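Local atomic coordinates of SH2 domain-containing protein 3C (Homo sapiens, PDB entry 3T6G), a protein that acts as an adapter in cell adhesion and migration, signalling through BCAR1-CRK-RAPGEF1 to the small GTPase RAP1, its C-terminal Cdc25-homology domain being closed to canonical nucleotide exchange. Residues K40-L45 and A111-G116; L127-I132 and V168-R173; A150-L155 and I179-K184; A158-S161 and T166-T169. The protein carries 2 engineered substitutions. All coordinates share one frame; numbering follows the deposited sequence.

Contact 1. Residues K40-L45 and A111-G116; sequences KVKELL and AVDILG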
loop_
_atom_site.group_PDB
_atom_site.type_symbol
_atom_site.label_atom_id
_atom_site.label_comp_id
_atom_site.label_asym_id
_atom_site.label_seq_id
_atom_site.Cartn_x
_atom_site.Cartn_y
_atom_site.Cartn_z
ATOM N N LYS A 40 8.333 -2.611 28.503
ATOM C CA LYS A 40 8.129 -4.006 28.107
ATOM C C LYS A 40 8.307 -4.172 26.599
ATOM O O LYS A 40 9.023 -5.064 26.131
ATOM C CB LYS A 40 6.733 -4.492 28.514
ATOM C CG LYS A 40 6.709 -5.891 29.142
ATOM C CD LYS A 40 7.517 -6.896 28.324
ATOM C CE LYS A 40 7.830 -8.158 29.128
ATOM N NZ LYS A 40 9.068 -8.844 28.638
ATOM N N VAL A 41 7.660 -3.301 25.832
ATOM C CA VAL A 41 7.803 -3.334 24.379
ATOM C C VAL A 41 9.278 -3.200 23.973
ATOM O O VAL A 41 9.765 -3.969 23.143
ATOM C CB VAL A 41 6.897 -2.269 23.694
ATOM C CG1 VAL A 41 7.088 -2.258 22.172
ATOM C CG2 VAL A 41 5.450 -2.527 24.051
ATOM N N LYS A 42 9.995 -2.237 24.551
ATOM C CA LYS A 42 11.432 -2.101 24.255
ATOM C C LYS A 42 12.177 -3.375 24.654
ATOM O O LYS A 42 12.992 -3.913 23.890
ATOM C CB LYS A 42 12.041 -0.902 24.980
ATOM C CG LYS A 42 13.550 -0.784 24.808
ATOM C CD LYS A 42 14.109 0.376 25.628
ATOM C CE LYS A 42 13.379 1.675 25.289
ATOM N NZ LYS A 42 13.548 2.077 23.861
ATOM N N GLU A 43 11.888 -3.860 25.856
ATOM C CA GLU A 43 12.435 -5.136 26.271
ATOM C C GLU A 43 12.133 -6.210 25.229
ATOM O O GLU A 43 13.047 -6.883 24.764
ATOM C CB GLU A 43 11.933 -5.526 27.660
ATOM C CG GLU A 43 12.730 -4.851 28.781
ATOM C CD GLU A 43 12.066 -4.917 30.152
ATOM O OE1 GLU A 43 11.157 -5.759 30.359
ATOM O OE2 GLU A 43 12.463 -4.110 31.026
ATOM N N LEU A 44 10.866 -6.349 24.829
ATOM C CA LEU A 44 10.493 -7.420 23.896
ATOM C C LEU A 44 11.233 -7.319 22.572
ATOM O O LEU A 44 11.696 -8.325 22.048
ATOM C CB LEU A 44 8.984 -7.467 23.665
ATOM C CG LEU A 44 8.213 -7.921 24.905
ATOM C CD1 LEU A 44 6.761 -7.517 24.798
ATOM C CD2 LEU A 44 8.370 -9.432 25.157
ATOM N N LEU A 45 11.355 -6.105 22.041
ATOM C CA LEU A 45 12.074 -5.882 20.791
ATOM C C LEU A 45 13.554 -6.198 20.986
ATOM O O LEU A 45 14.169 -6.876 20.155
ATOM C CB LEU A 45 11.869 -4.448 20.278
ATOM C CG LEU A 45 10.427 -4.048 19.923
ATOM C CD1 LEU A 45 10.240 -2.521 19.746
ATOM C CD2 LEU A 45 9.998 -4.809 18.673
ATOM N N ALA A 111 9.656 4.435 15.584
ATOM C CA ALA A 111 10.266 5.727 15.891
ATOM C C ALA A 111 10.240 6.016 17.391
ATOM O O ALA A 111 11.186 6.582 17.939
ATOM C CB ALA A 111 9.586 6.843 15.123
ATOM N N VAL A 112 9.154 5.623 18.047
ATOM C CA VAL A 112 8.984 5.865 19.471
ATOM C C VAL A 112 9.961 5.027 20.329
ATOM O O VAL A 112 10.372 5.428 21.429
ATOM C CB VAL A 112 7.536 5.559 19.892
ATOM C CG1 VAL A 112 7.383 5.590 21.414
ATOM C CG2 VAL A 112 6.574 6.536 19.216
ATOM N N ASP A 113 10.319 3.855 19.826
ATOM C CA ASP A 113 11.187 2.970 20.573
ATOM C C ASP A 113 12.533 3.648 20.550
ATOM O O ASP A 113 13.214 3.756 21.569
ATOM C CB ASP A 113 11.266 1.611 19.883
ATOM C CG ASP A 113 12.070 0.603 20.673
ATOM O OD1 ASP A 113 11.966 0.628 21.916
ATOM O OD2 ASP A 113 12.790 -0.215 20.049
ATOM N N ILE A 114 12.887 4.144 19.369
ATOM C CA ILE A 114 14.138 4.855 19.176
ATOM C C ILE A 114 14.254 6.108 20.046
ATOM O O ILE A 114 15.250 6.290 20.745
ATOM C CB ILE A 114 14.367 5.189 17.710
ATOM C CG1 ILE A 114 14.511 3.885 16.929
ATOM C CG2 ILE A 114 15.613 6.057 17.570
ATOM C CD1 ILE A 114 14.893 4.019 15.490
ATOM N N LEU A 115 13.237 6.960 20.030
ATOM C CA LEU A 115 13.290 8.167 20.842
ATOM C C LEU A 115 13.084 7.833 22.310
ATOM O O LEU A 115 13.244 8.692 23.175
ATOM C CB LEU A 115 12.257 9.171 20.370
ATOM C CG LEU A 115 12.418 9.507 18.882
ATOM C CD1 LEU A 115 11.103 10.033 18.242
ATOM C CD2 LEU A 115 13.562 10.491 18.698
ATOM N N GLY A 116 12.721 6.582 22.587
ATOM C CA GLY A 116 12.579 6.125 23.955
ATOM C C GLY A 116 13.905 5.634 24.507
ATOM O O GLY A 116 14.054 5.395 25.712
HETATM O O HOH W 1 14.138 -2.465 21.856
#

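Contact 2. Residues L127-I132 and V168-R173; sequences LLHKTI and VTLRQR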
loop_
_atom_site.group_PDB
_atom_site.type_symbol
_atom_site.label_atom_id
_atom_site.label_comp_id
_atom_site.label_asym_id
_atom_site.label_seq_id
_atom_site.Cartn_x
_atom_site.Cartn_y
_atom_site.Cartn_z
ATOM N N LEU A 127 20.744 0.941 18.644
ATOM C CA LEU A 127 19.336 0.677 18.342
ATOM C C LEU A 127 18.962 1.088 16.905
ATOM O O LEU A 127 18.261 0.360 16.200
ATOM C CB LEU A 127 18.445 1.417 19.341
ATOM C CG LEU A 127 16.936 1.186 19.143
ATOM C CD1 LEU A 127 16.660 -0.238 18.717
ATOM C CD2 LEU A 127 16.162 1.531 20.401
ATOM N N LEU A 128 19.424 2.263 16.484
ATOM C CA LEU A 128 19.276 2.707 15.097
ATOM C C LEU A 128 19.911 1.687 14.156
ATOM O O LEU A 128 19.379 1.383 13.098
ATOM C CB LEU A 128 19.923 4.081 14.907
ATOM C CG LEU A 128 19.730 4.837 13.585
ATOM C CD1 LEU A 128 18.292 5.302 13.480
ATOM C CD2 LEU A 128 20.684 6.043 13.458
ATOM N N HIS A 129 21.051 1.137 14.548
ATOM C CA HIS A 129 21.759 0.215 13.664
ATOM C C HIS A 129 20.956 -1.066 13.506
ATOM O O HIS A 129 21.006 -1.731 12.470
ATOM C CB HIS A 129 23.175 -0.075 14.192
ATOM C CG HIS A 129 23.881 -1.177 13.462
ATOM N ND1 HIS A 129 24.171 -1.114 12.117
ATOM C CD2 HIS A 129 24.340 -2.376 13.889
ATOM C CE1 HIS A 129 24.783 -2.225 11.744
ATOM N NE2 HIS A 129 24.901 -3.006 12.802
ATOM N N LYS A 130 20.212 -1.396 14.554
ATOM C CA LYS A 130 19.443 -2.618 14.583
ATOM C C LYS A 130 18.143 -2.430 13.801
ATOM O O LYS A 130 17.689 -3.336 13.100
ATOM C CB LYS A 130 19.152 -3.013 16.026
ATOM C CG LYS A 130 18.591 -4.412 16.162
ATOM C CD LYS A 130 17.928 -4.597 17.500
ATOM C CE LYS A 130 17.374 -5.996 17.614
ATOM N NZ LYS A 130 16.438 -6.048 18.754
ATOM N N THR A 131 17.542 -1.250 13.914
ATOM C CA THR A 131 16.416 -0.920 13.050
ATOM C C THR A 131 16.775 -1.081 11.562
ATOM O O THR A 131 16.011 -1.648 10.798
ATOM C CB THR A 131 15.931 0.490 13.292
ATOM O OG1 THR A 131 15.624 0.644 14.678
ATOM C CG2 THR A 131 14.682 0.737 12.487
ATOM N N ILE A 132 17.950 -0.601 11.169
ATOM C CA ILE A 132 18.471 -0.787 9.814
ATOM C C ILE A 132 18.674 -2.258 9.446
ATOM O O ILE A 132 18.333 -2.678 8.342
ATOM C CB ILE A 132 19.804 0.009 9.622
ATOM C CG1 ILE A 132 19.509 1.502 9.520
ATOM C CG2 ILE A 132 20.596 -0.455 8.386
ATOM C CD1 ILE A 132 20.679 2.362 9.960
ATOM N N VAL A 168 25.901 10.621 13.540
ATOM C CA VAL A 168 27.358 10.711 13.541
ATOM C C VAL A 168 27.946 9.468 14.212
ATOM O O VAL A 168 28.818 8.796 13.659
ATOM C CB VAL A 168 27.861 11.957 14.287
ATOM C CG1 VAL A 168 29.322 11.778 14.662
ATOM C CG2 VAL A 168 27.657 13.221 13.452
ATOM N N THR A 169 27.447 9.152 15.402
ATOM C CA THR A 169 27.952 7.997 16.121
ATOM C C THR A 169 27.623 6.663 15.436
ATOM O O THR A 169 28.382 5.696 15.593
ATOM C CB THR A 169 27.608 8.043 17.640
ATOM O OG1 THR A 169 27.598 6.721 18.191
ATOM C CG2 THR A 169 26.297 8.695 17.872
ATOM N N LEU A 170 26.536 6.616 14.653
ATOM C CA LEU A 170 26.248 5.430 13.830
ATOM C C LEU A 170 27.316 5.304 12.760
ATOM O O LEU A 170 27.717 4.201 12.372
ATOM C CB LEU A 170 24.872 5.509 13.159
ATOM C CG LEU A 170 24.487 4.374 12.189
ATOM C CD1 LEU A 170 23.911 3.185 12.951
ATOM C CD2 LEU A 170 23.463 4.821 11.134
ATOM N N ARG A 171 27.768 6.453 12.283
ATOM C CA ARG A 171 28.803 6.508 11.265
ATOM C C ARG A 171 30.142 6.057 11.842
ATOM O O ARG A 171 30.952 5.434 11.151
ATOM C CB ARG A 171 28.908 7.932 10.722
ATOM C CG ARG A 171 28.561 8.076 9.250
ATOM C CD ARG A 171 28.117 9.494 8.926
ATOM N NE ARG A 171 26.660 9.576 8.844
ATOM C CZ ARG A 171 25.945 10.656 9.145
ATOM N NH1 ARG A 171 26.552 11.767 9.566
ATOM N NH2 ARG A 171 24.618 10.613 9.025
ATOM N N GLN A 172 30.368 6.365 13.117
ATOM C CA GLN A 172 31.622 6.015 13.785
ATOM C C GLN A 172 31.690 4.548 14.171
ATOM O O GLN A 172 32.674 3.870 13.888
ATOM C CB GLN A 172 31.820 6.869 15.035
ATOM C CG GLN A 172 32.482 8.212 14.766
ATOM C CD GLN A 172 32.325 9.180 15.926
ATOM O OE1 GLN A 172 31.845 8.812 17.009
ATOM N NE2 GLN A 172 32.716 10.426 15.703
ATOM N N ARG A 173 30.622 4.067 14.802
ATOM C CA ARG A 173 30.627 2.772 15.462
ATOM C C ARG A 173 30.001 1.649 14.650
ATOM O O ARG A 173 30.290 0.472 14.873
ATOM C CB ARG A 173 29.898 2.885 16.798
ATOM C CG ARG A 173 30.614 3.757 17.803
ATOM C CD ARG A 173 29.786 3.944 19.057
ATOM N NE ARG A 173 29.792 2.765 19.922
ATOM C CZ ARG A 173 30.812 2.400 20.700
ATOM N NH1 ARG A 173 31.938 3.120 20.728
ATOM N NH2 ARG A 173 30.707 1.306 21.451
#

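Contact 3. Residues A150-L155 and I179-K184; sequences AVMGAL and ILYEKK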
loop_
_atom_site.group_PDB
_atom_site.type_symbol
_atom_site.label_atom_id
_atom_site.label_comp_id
_atom_site.label_asym_id
_atom_site.label_seq_id
_atom_site.Cartn_x
_atom_site.Cartn_y
_atom_site.Cartn_z
ATOM N N ALA A 150 7.895 0.399 5.725
ATOM C CA ALA A 150 7.414 0.972 6.967
ATOM C C ALA A 150 8.608 1.232 7.914
ATOM O O ALA A 150 8.576 2.154 8.734
ATOM C CB ALA A 150 6.372 0.043 7.619
ATOM N N VAL A 151 9.668 0.432 7.785
ATOM C CA VAL A 151 10.801 0.555 8.687
ATOM C C VAL A 151 11.703 1.711 8.263
ATOM O O VAL A 151 12.045 2.558 9.089
ATOM C CB VAL A 151 11.583 -0.768 8.839
ATOM C CG1 VAL A 151 12.972 -0.506 9.402
ATOM C CG2 VAL A 151 10.783 -1.767 9.741
ATOM N N MET A 152 12.083 1.720 6.985
ATOM C CA MET A 152 12.652 2.892 6.309
ATOM C C MET A 152 11.822 4.169 6.538
ATOM O O MET A 152 12.370 5.235 6.773
ATOM C CB MET A 152 12.758 2.618 4.810
ATOM C CG MET A 152 13.581 1.374 4.489
ATOM S SD MET A 152 15.346 1.669 4.735
ATOM C CE MET A 152 15.576 3.060 3.638
ATOM N N GLY A 153 10.502 4.063 6.478
ATOM C CA GLY A 153 9.658 5.178 6.860
ATOM C C GLY A 153 10.000 5.715 8.240
ATOM O O GLY A 153 10.083 6.918 8.437
ATOM N N ALA A 154 10.209 4.826 9.205
ATOM C CA ALA A 154 10.624 5.239 10.556
ATOM C C ALA A 154 11.989 5.977 10.563
ATOM O O ALA A 154 12.151 7.020 11.207
ATOM C CB ALA A 154 10.700 4.044 11.448
ATOM N N LEU A 155 12.945 5.413 9.831
ATOM C CA LEU A 155 14.320 5.862 9.823
ATOM C C LEU A 155 14.442 7.204 9.143
ATOM O O LEU A 155 15.488 7.828 9.192
ATOM C CB LEU A 155 15.195 4.832 9.101
ATOM C CG LEU A 155 15.309 3.500 9.855
ATOM C CD1 LEU A 155 16.062 2.492 9.024
ATOM C CD2 LEU A 155 15.992 3.693 11.217
ATOM N N ILE A 179 26.403 2.787 5.893
ATOM C CA ILE A 179 26.608 2.723 4.444
ATOM C C ILE A 179 25.484 1.928 3.798
ATOM O O ILE A 179 24.913 2.328 2.776
ATOM C CB ILE A 179 27.955 2.056 4.067
ATOM C CG1 ILE A 179 29.126 2.770 4.736
ATOM C CG2 ILE A 179 28.182 2.079 2.557
ATOM C CD1 ILE A 179 30.462 2.202 4.321
ATOM N N LEU A 180 25.171 0.793 4.406
ATOM C CA LEU A 180 24.121 -0.066 3.910
ATOM C C LEU A 180 22.845 0.765 3.692
ATOM O O LEU A 180 22.233 0.727 2.616
ATOM C CB LEU A 180 23.884 -1.199 4.899
ATOM C CG LEU A 180 22.898 -2.260 4.417
ATOM C CD1 LEU A 180 23.573 -3.101 3.357
ATOM C CD2 LEU A 180 22.388 -3.134 5.574
ATOM N N TYR A 181 22.486 1.540 4.714
ATOM C CA TYR A 181 21.315 2.405 4.682
ATOM C C TYR A 181 21.378 3.445 3.561
ATOM O O TYR A 181 20.457 3.534 2.741
ATOM C CB TYR A 181 21.158 3.107 6.027
ATOM C CG TYR A 181 19.949 3.995 6.111
ATOM C CD1 TYR A 181 18.681 3.461 6.113
ATOM C CD2 TYR A 181 20.073 5.373 6.197
ATOM C CE1 TYR A 181 17.557 4.280 6.188
ATOM C CE2 TYR A 181 18.951 6.203 6.273
ATOM C CZ TYR A 181 17.699 5.648 6.269
ATOM O OH TYR A 181 16.581 6.447 6.351
ATOM N N GLU A 182 22.468 4.222 3.529
ATOM C CA GLU A 182 22.596 5.354 2.611
ATOM C C GLU A 182 22.778 4.914 1.180
ATOM O O GLU A 182 22.293 5.565 0.246
ATOM C CB GLU A 182 23.786 6.241 2.989
ATOM C CG GLU A 182 23.514 7.161 4.152
ATOM C CD GLU A 182 22.369 8.116 3.881
ATOM O OE1 GLU A 182 22.291 8.629 2.740
ATOM O OE2 GLU A 182 21.556 8.352 4.811
ATOM N N LYS A 183 23.498 3.812 1.014
ATOM C CA LYS A 183 23.992 3.421 -0.295
ATOM C C LYS A 183 23.280 2.211 -0.898
ATOM O O LYS A 183 23.433 1.936 -2.083
ATOM C CB LYS A 183 25.506 3.175 -0.224
ATOM C CG LYS A 183 26.343 4.451 -0.050
ATOM C CD LYS A 183 26.327 5.319 -1.309
ATOM C CE LYS A 183 27.227 6.538 -1.173
ATOM N NZ LYS A 183 27.212 7.391 -2.406
ATOM N N LYS A 184 22.512 1.483 -0.094
ATOM C CA LYS A 184 21.828 0.296 -0.605
ATOM C C LYS A 184 20.325 0.381 -0.435
ATOM O O LYS A 184 19.581 0.342 -1.410
ATOM C CB LYS A 184 22.354 -0.970 0.073
ATOM C CG LYS A 184 23.847 -1.220 -0.151
ATOM C CD LYS A 184 24.166 -1.540 -1.602
ATOM C CE LYS A 184 25.666 -1.597 -1.834
ATOM N NZ LYS A 184 26.006 -1.472 -3.287
HETATM O O HOH W 2 16.901 9.429 7.464
#

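Contact 4. Residues A158-S161 and T166-T169; sequences AQIS and TWVT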
loop_
_atom_site.group_PDB
_atom_site.type_symbol
_atom_site.label_atom_id
_atom_site.label_comp_id
_atom_site.label_asym_id
_atom_site.label_seq_id
_atom_site.Cartn_x
_atom_site.Cartn_y
_atom_site.Cartn_z
ATOM N N ALA A 158 11.321 13.062 9.977
ATOM C CA ALA A 158 12.180 14.195 10.291
ATOM C C ALA A 158 12.681 14.049 11.720
ATOM O O ALA A 158 13.834 14.357 12.024
ATOM C CB ALA A 158 11.441 15.526 10.106
ATOM N N GLN A 159 11.815 13.549 12.594
ATOM C CA GLN A 159 12.125 13.507 14.016
ATOM C C GLN A 159 13.271 12.541 14.344
ATOM O O GLN A 159 13.911 12.656 15.397
ATOM C CB GLN A 159 10.876 13.156 14.825
ATOM C CG GLN A 159 9.834 14.247 14.870
ATOM C CD GLN A 159 8.789 14.107 13.770
ATOM O OE1 GLN A 159 9.067 13.606 12.674
ATOM N NE2 GLN A 159 7.573 14.555 14.062
ATOM N N ILE A 160 13.518 11.588 13.446
ATOM C CA ILE A 160 14.588 10.621 13.651
ATOM C C ILE A 160 15.842 11.043 12.899
ATOM O O ILE A 160 16.957 10.861 13.381
ATOM C CB ILE A 160 14.176 9.180 13.222
ATOM C CG1 ILE A 160 13.084 8.619 14.150
ATOM C CG2 ILE A 160 15.375 8.251 13.223
ATOM C CD1 ILE A 160 13.307 8.982 15.601
ATOM N N SER A 161 15.661 11.628 11.725
ATOM C CA SER A 161 16.795 11.905 10.860
ATOM C C SER A 161 17.578 13.132 11.314
ATOM O O SER A 161 18.682 13.353 10.852
ATOM C CB SER A 161 16.363 12.018 9.397
ATOM O OG SER A 161 15.466 13.090 9.223
ATOM N N THR A 166 23.225 10.939 17.137
ATOM C CA THR A 166 22.969 9.517 16.878
ATOM C C THR A 166 23.519 9.069 15.516
ATOM O O THR A 166 24.193 8.044 15.422
ATOM C CB THR A 166 21.459 9.173 16.976
ATOM O OG1 THR A 166 20.907 9.724 18.181
ATOM C CG2 THR A 166 21.248 7.669 16.967
ATOM N N TRP A 167 23.246 9.842 14.464
ATOM C CA TRP A 167 23.759 9.510 13.126
ATOM C C TRP A 167 25.288 9.574 12.992
ATOM O O TRP A 167 25.899 8.685 12.387
ATOM C CB TRP A 167 23.082 10.357 12.037
ATOM C CG TRP A 167 21.685 9.993 11.917
ATOM C CD1 TRP A 167 20.630 10.577 12.548
ATOM C CD2 TRP A 167 21.155 8.898 11.163
ATOM N NE1 TRP A 167 19.468 9.921 12.219
ATOM C CE2 TRP A 167 19.764 8.880 11.368
ATOM C CE3 TRP A 167 21.725 7.926 10.326
ATOM C CZ2 TRP A 167 18.923 7.935 10.769
ATOM C CZ3 TRP A 167 20.896 6.991 9.727
ATOM C CH2 TRP A 167 19.506 7.001 9.949
ATOM N N VAL A 168 25.901 10.621 13.540
ATOM C CA VAL A 168 27.358 10.711 13.541
ATOM C C VAL A 168 27.946 9.468 14.212
ATOM O O VAL A 168 28.818 8.796 13.659
ATOM C CB VAL A 168 27.861 11.957 14.287
ATOM C CG1 VAL A 168 29.322 11.778 14.662
ATOM C CG2 VAL A 168 27.657 13.221 13.452
ATOM N N THR A 169 27.447 9.152 15.402
ATOM C CA THR A 169 27.952 7.997 16.121
ATOM C C THR A 169 27.623 6.663 15.436
ATOM O O THR A 169 28.382 5.696 15.593
ATOM C CB THR A 169 27.608 8.043 17.640
ATOM O OG1 THR A 169 27.598 6.721 18.191
ATOM C CG2 THR A 169 26.297 8.695 17.872
#

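Contact 1. Residues K40-L45 and A111-G116
Lys42 and Asp113 form a salt bridge between helix 35-46 and the C-terminal end of helix 93-115, two helices of the all-helical Cdc25-homology (Ras-GEF) fold. The lysine shows how a long side chain can touch its partner at both its root and its tip. Its CB already lies 3.4 Å from Asp113 OD1, and CG follows the same oxygen at 3.6 Å. The first torsion keeps CG beside that oxygen by setting it anti to the lysine's own N (chi1 175°). CD carries the chain onward, and bends at chi3 and chi4 then fold the end back over the carboxylate. CE comes as near to Gly116 O as to Asp113 OD1, and NZ closes the salt bridge to OD1 at 2.9 Å. The ammonium group meets that oxygen from above the carboxylate plane, 51° out of it, and NZ also lies 2.9 Å from the backbone Asp113 O. Replacing Lys42 with alanine would probably leave the Asp113 carboxylate without its cationic mate and open a gap beside Gly116. The other carboxylate oxygen faces a mixed setting, since Leu45 CD1 packs against it while Leu45 also rests on Val276 and Phe277. Elsewhere on helix 93-115, Val112 and Leu115 lean on helix 296-314. A water molecule completes the join, donating to Lys42 O at 2.7 Å and to Asp113 OD2 at 3.2 Å.

Contact 2. Residues L127-I132 and V168-R173
Leu170 meets Leu128, His129 and Ile132 where helix 164-173 crosses helix 121-140 in the Ras-GEF fold, and it shows how one forked side chain can meet three residues of a facing helix. The segment axes come within 10.4 Å of each other at a signed angle of -76°. The apolar contacts divide between its two methyl groups. CD2 takes the leucine and isoleucine, lying 3.8 Å from Leu128 CD2 and 3.9 Å from Ile132 CD1. Leu128 runs across it at about a right angle, whereas Ile132 points at it tip to tip. A trans first torsion (chi1 176°) turns the fork of Leu170 so that both branches reach the facing helix. Leu155 of helix 145-155 packs against both Leu128 and Ile132 and extends this apolar cluster. The side-chain hydrogen bond in these segments lies within helix 121-140: Thr131 OG1 donates to Leu127 O at 3.1 Å from above the carbonyl plane, and that oxygen also accepts from Thr131 N. The aromatic element is His129, whose ring stacks with that of His174 just beyond the end of helix 164-173. Leu170 CD1 approaches this ring only obliquely; its tightest touch is with the aliphatic root of the histidine, 3.6 Å from His129 CB.

Contact 3. Residues A150-L155 and I179-K184
A sulfur-aromatic contact sets this helix pair apart: Met152 SD sits beside the Tyr181 ring, 4.9 Å from its centroid and 74° off the ring normal. This Met-aromatic pairing at the ring edge joins helix 145-155 to helix 175-193 in the helical Ras-GEF fold. It illustrates how an aromatic side chain can span two backbones that stand well apart, for the nearest CA atoms, those of Met152 and Tyr181, are separated by 8.8 Å. Tyr181 makes the span with its ring carbon CG swung away from N and beside the carbonyl carbon (chi1 -178°), a setting in which the ring reaches the facing helix. The methionine comes from the opposite direction, and its chain, bent at chi2 and chi3, turns the methyl group back onto the ring. Met152 CE thus lies 3.5 Å from Tyr181 CE1, an oblique approach. Leu155 slides past the tyrosine the other way, laying CD1 3.7 Å from the same CE1 atom and CB beside the hydroxyl, so that one corner of the ring is gripped by both residues. Met152 also packs on Leu185 and Leu189, further along helix 175-193, while Leu155 reaches Thr131 and Ile132 of helix 121-140. All three touching residues are buried, yet the polar end of the tyrosine has a partner in a water that donates to Leu155 O at 2.7 Å and is hydrogen-bonded to Tyr181 OH at 3.2 Å.

Contact 4. Residues A158-S161 and T166-T169
Trp167 brings the pyrrole edge of its indole against the backbone of Ile160 and Ser161, tying helix 164-173 to the short helix 158-161 just before it in the Ras-GEF fold. The arrangement is one of two successive helices joined by a short link, with a tryptophan N-H bonded to a backbone carbonyl, and a worked case of a side chain binding a carbonyl near the end of a helix. Trp167 NE1 donates to Ile160 O at 2.9 Å, and the bond is almost straight, with an N-H...O angle of 169°. The oxygen lies in the indole plane, while the N-H arrives tilted 30° from the carbonyl plane. The torsion that turns CG away from the carbonyl carbon (chi1 -68°) directs the ring toward the short helix. Apolar contact is looser, with Ile160 CG2 4.3 Å from Trp167 CZ2. Ile160 turns the end of its side chain away, to Ala111 and Leu115 of helix 93-115, while Leu128 of helix 121-140 packs against the tryptophan. A phenylalanine in place of Trp167 would keep an aromatic ring but is likely to leave Ile160 O without its indole donor, so that the short helix is held less firmly. Ser161 adds a backbone touch at the same corner, its CA approaching obliquely to 3.6 Å from Trp167 NE1.

The four contacts tie helices of one Ras-GEF domain, most of them not neighbours in sequence, into a single cluster. Contact 1 closes first along the chain, joining helix 35-46 to the end of helix 93-115; the other three come after it and are intertwined along the chain. Contacts 2 and 3 interleave, since their segments alternate in sequence, and contact 4 falls between the two segments of contact 3. Contacts 2 and 4 share helix 164-173 and have centres about 9 Å apart, with contact 3 about 11 and 12 Å from them and contact 1 at 16 to 18 Å. Leu155 and Leu128 bridge neighbouring sites. The cluster belongs to the domain whose closed conformation is required for BCAR1 binding.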